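Local coordinates for alpha-ketoglutarate-dependent 2,4-dichlorophenoxyacetate dioxygenase (Bradyrhizobium diazoefficiens, PDB 5BKE), which probably acts as a metal- and 2-oxoglutarate-dependent dioxygenase of the TfdA family that degrades aryloxyalkanoate herbicides, at residues Asp164-His169 / Pro193-Leu198. Sequence-based numbering, arbitrary orientation.
Sequences DLVCEH and PVLQRL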
loop_
_atom_site.group_PDB
_atom_site.type_symbol
_atom_site.label_atom_id
_atom_site.label_comp_id
_atom_site.label_asym_id
_atom_site.label_seq_id
_atom_site.Cartn_x
_atom_site.Cartn_y
_atom_site.Cartn_z
ATOM N N ASP C 164 -28.950 1.390 -16.121
ATOM C CA ASP C 164 -30.357 1.822 -16.141
ATOM C C ASP C 164 -31.211 1.111 -17.190
ATOM O O ASP C 164 -32.383 1.451 -17.372
ATOM C CB ASP C 164 -30.456 3.346 -16.303
ATOM C CG ASP C 164 -29.819 4.102 -15.140
ATOM O OD1 ASP C 164 -30.326 4.001 -14.005
ATOM O OD2 ASP C 164 -28.803 4.790 -15.359
ATOM N N LEU C 165 -30.636 0.112 -17.856
ATOM C CA LEU C 165 -31.358 -0.639 -18.882
ATOM C C LEU C 165 -32.520 -1.484 -18.331
ATOM O O LEU C 165 -32.456 -2.021 -17.215
ATOM C CB LEU C 165 -30.390 -1.480 -19.721
ATOM C CG LEU C 165 -29.335 -0.732 -20.554
ATOM C CD1 LEU C 165 -28.511 -1.719 -21.377
ATOM C CD2 LEU C 165 -29.940 0.346 -21.451
ATOM N N VAL C 166 -33.591 -1.555 -19.115
ATOM C CA VAL C 166 -34.794 -2.302 -18.752
ATOM C C VAL C 166 -35.062 -3.377 -19.815
ATOM O O VAL C 166 -35.003 -3.100 -21.024
ATOM C CB VAL C 166 -36.016 -1.351 -18.558
ATOM C CG1 VAL C 166 -37.303 -2.118 -18.307
ATOM C CG2 VAL C 166 -35.783 -0.394 -17.390
ATOM N N CYS C 167 -35.354 -4.596 -19.349
ATOM C CA CYS C 167 -35.709 -5.726 -20.226
ATOM C C CYS C 167 -37.209 -6.028 -20.191
ATOM O O CYS C 167 -37.859 -5.853 -19.163
ATOM C CB CYS C 167 -34.933 -6.986 -19.827
ATOM S SG CYS C 167 -33.127 -6.843 -19.813
ATOM N N GLU C 168 -37.737 -6.495 -21.321
ATOM C CA GLU C 168 -39.102 -7.012 -21.415
ATOM C C GLU C 168 -39.090 -8.535 -21.294
ATOM O O GLU C 168 -38.483 -9.226 -22.117
ATOM C CB GLU C 168 -39.766 -6.575 -22.728
ATOM C CG GLU C 168 -39.895 -5.067 -22.860
ATOM C CD GLU C 168 -40.827 -4.594 -23.971
ATOM O OE1 GLU C 168 -41.626 -5.401 -24.513
ATOM O OE2 GLU C 168 -40.762 -3.381 -24.286
ATOM N N HIS C 169 -39.739 -9.043 -20.251
ATOM C CA HIS C 169 -39.789 -10.478 -19.988
ATOM C C HIS C 169 -41.171 -11.046 -20.327
ATOM O O HIS C 169 -42.200 -10.489 -19.920
ATOM C CB HIS C 169 -39.528 -10.782 -18.521
ATOM C CG HIS C 169 -38.133 -10.499 -18.054
ATOM N ND1 HIS C 169 -37.308 -11.485 -17.555
ATOM C CD2 HIS C 169 -37.439 -9.339 -17.948
ATOM C CE1 HIS C 169 -36.163 -10.946 -17.174
ATOM N NE2 HIS C 169 -36.221 -9.643 -17.394
ATOM N N PRO C 193 -45.860 -9.126 -21.991
ATOM C CA PRO C 193 -44.523 -8.756 -21.491
ATOM C C PRO C 193 -44.517 -7.772 -20.316
ATOM O O PRO C 193 -45.311 -6.827 -20.307
ATOM C CB PRO C 193 -43.860 -8.124 -22.710
ATOM C CG PRO C 193 -44.488 -8.829 -23.855
ATOM C CD PRO C 193 -45.927 -8.998 -23.457
ATOM N N VAL C 194 -43.648 -8.031 -19.333
ATOM C CA VAL C 194 -43.426 -7.138 -18.193
ATOM C C VAL C 194 -42.006 -6.552 -18.206
ATOM O O VAL C 194 -41.086 -7.115 -18.824
ATOM C CB VAL C 194 -43.721 -7.803 -16.818
ATOM C CG1 VAL C 194 -45.125 -8.397 -16.777
ATOM C CG2 VAL C 194 -42.667 -8.841 -16.457
ATOM N N LEU C 195 -41.851 -5.415 -17.535
ATOM C CA LEU C 195 -40.569 -4.715 -17.456
ATOM C C LEU C 195 -39.814 -5.141 -16.209
ATOM O O LEU C 195 -40.417 -5.323 -15.150
ATOM C CB LEU C 195 -40.760 -3.187 -17.474
ATOM C CG LEU C 195 -41.459 -2.519 -18.681
ATOM C CD1 LEU C 195 -41.541 -1.007 -18.492
ATOM C CD2 LEU C 195 -40.810 -2.858 -20.017
ATOM N N GLN C 196 -38.502 -5.340 -16.358
ATOM C CA GLN C 196 -37.596 -5.622 -15.241
ATOM C C GLN C 196 -36.275 -4.934 -15.506
ATOM O O GLN C 196 -35.818 -4.879 -16.651
ATOM C CB GLN C 196 -37.329 -7.131 -15.052
ATOM C CG GLN C 196 -38.550 -8.049 -14.949
ATOM C CD GLN C 196 -39.201 -8.097 -13.567
ATOM O OE1 GLN C 196 -38.770 -7.435 -12.624
ATOM N NE2 GLN C 196 -40.246 -8.901 -13.448
ATOM N N ARG C 197 -35.661 -4.424 -14.443
ATOM C CA ARG C 197 -34.288 -3.900 -14.494
ATOM C C ARG C 197 -33.312 -5.005 -14.897
ATOM O O ARG C 197 -33.456 -6.148 -14.451
ATOM C CB ARG C 197 -33.867 -3.359 -13.129
ATOM C CG ARG C 197 -34.616 -2.126 -12.644
ATOM C CD ARG C 197 -34.160 -0.846 -13.333
ATOM N NE ARG C 197 -32.735 -0.551 -13.136
ATOM C CZ ARG C 197 -32.229 0.083 -12.083
ATOM N NH1 ARG C 197 -33.024 0.487 -11.105
ATOM N NH2 ARG C 197 -30.920 0.305 -12.001
ATOM N N LEU C 198 -32.339 -4.653 -15.741
ATOM C CA LEU C 198 -31.231 -5.540 -16.077
ATOM C C LEU C 198 -30.282 -5.687 -14.894
ATOM O O LEU C 198 -29.680 -6.743 -14.699
ATOM C CB LEU C 198 -30.483 -5.023 -17.314
ATOM C CG LEU C 198 -29.324 -5.830 -17.926
ATOM C CD1 LEU C 198 -29.717 -7.266 -18.265
ATOM C CD2 LEU C 198 -28.760 -5.131 -19.165
HETATM O O HOH W 1 -29.495 3.141 -11.347
HETATM O O HOH W 2 -31.019 -1.811 -14.810
HETATM O O HOH W 3 -33.970 -8.032 -16.411
#
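Gln196 crosses the imidazole of His169 at about a right angle, ring and amide planes 84° apart. Gln196 CB lies 3.6 Å from His169 NE2. Gln196 CG, placed anti to the carbonyl carbon (chi1 -52°), sits over the His169 ring face 3.9 Å from the centroid and 30° off the normal, which meets CH-pi geometry. Beyond CG the chain bends at chi2, and the amide finds partners outside the pair: OE1 hydrogen-bonds to Thr288 OG1, NE2 to Ser119 O. Ser119 OG is hydrogen-bonded to His169 ND1, so one serine links both side chains, while water 3, in the ring plane, hydrogen-bonds to His169 NE2 and donates to Arg197 O. The backbones are central strands of a four-stranded antiparallel sheet, distinct from the three-stranded sheet that holds the metal ligand His264; His169's side chain is about 12 Å from the manganese ion. Cys167-Gln196 and His169-Val194 are antiparallel hydrogen-bonded pairs, with Cys167 N 2.8 Å from Gln196 O. Beside the face carrying Cys167, Gln196 and His169, Leu198 CD1 lies 3.8 Å from Cys167 SG, both side chains packing on Leu231 of helix 224-238. On the face of Val166, Glu168, Leu195 and Arg197, Val166 CG1 meets Leu195 CB at 3.7 Å.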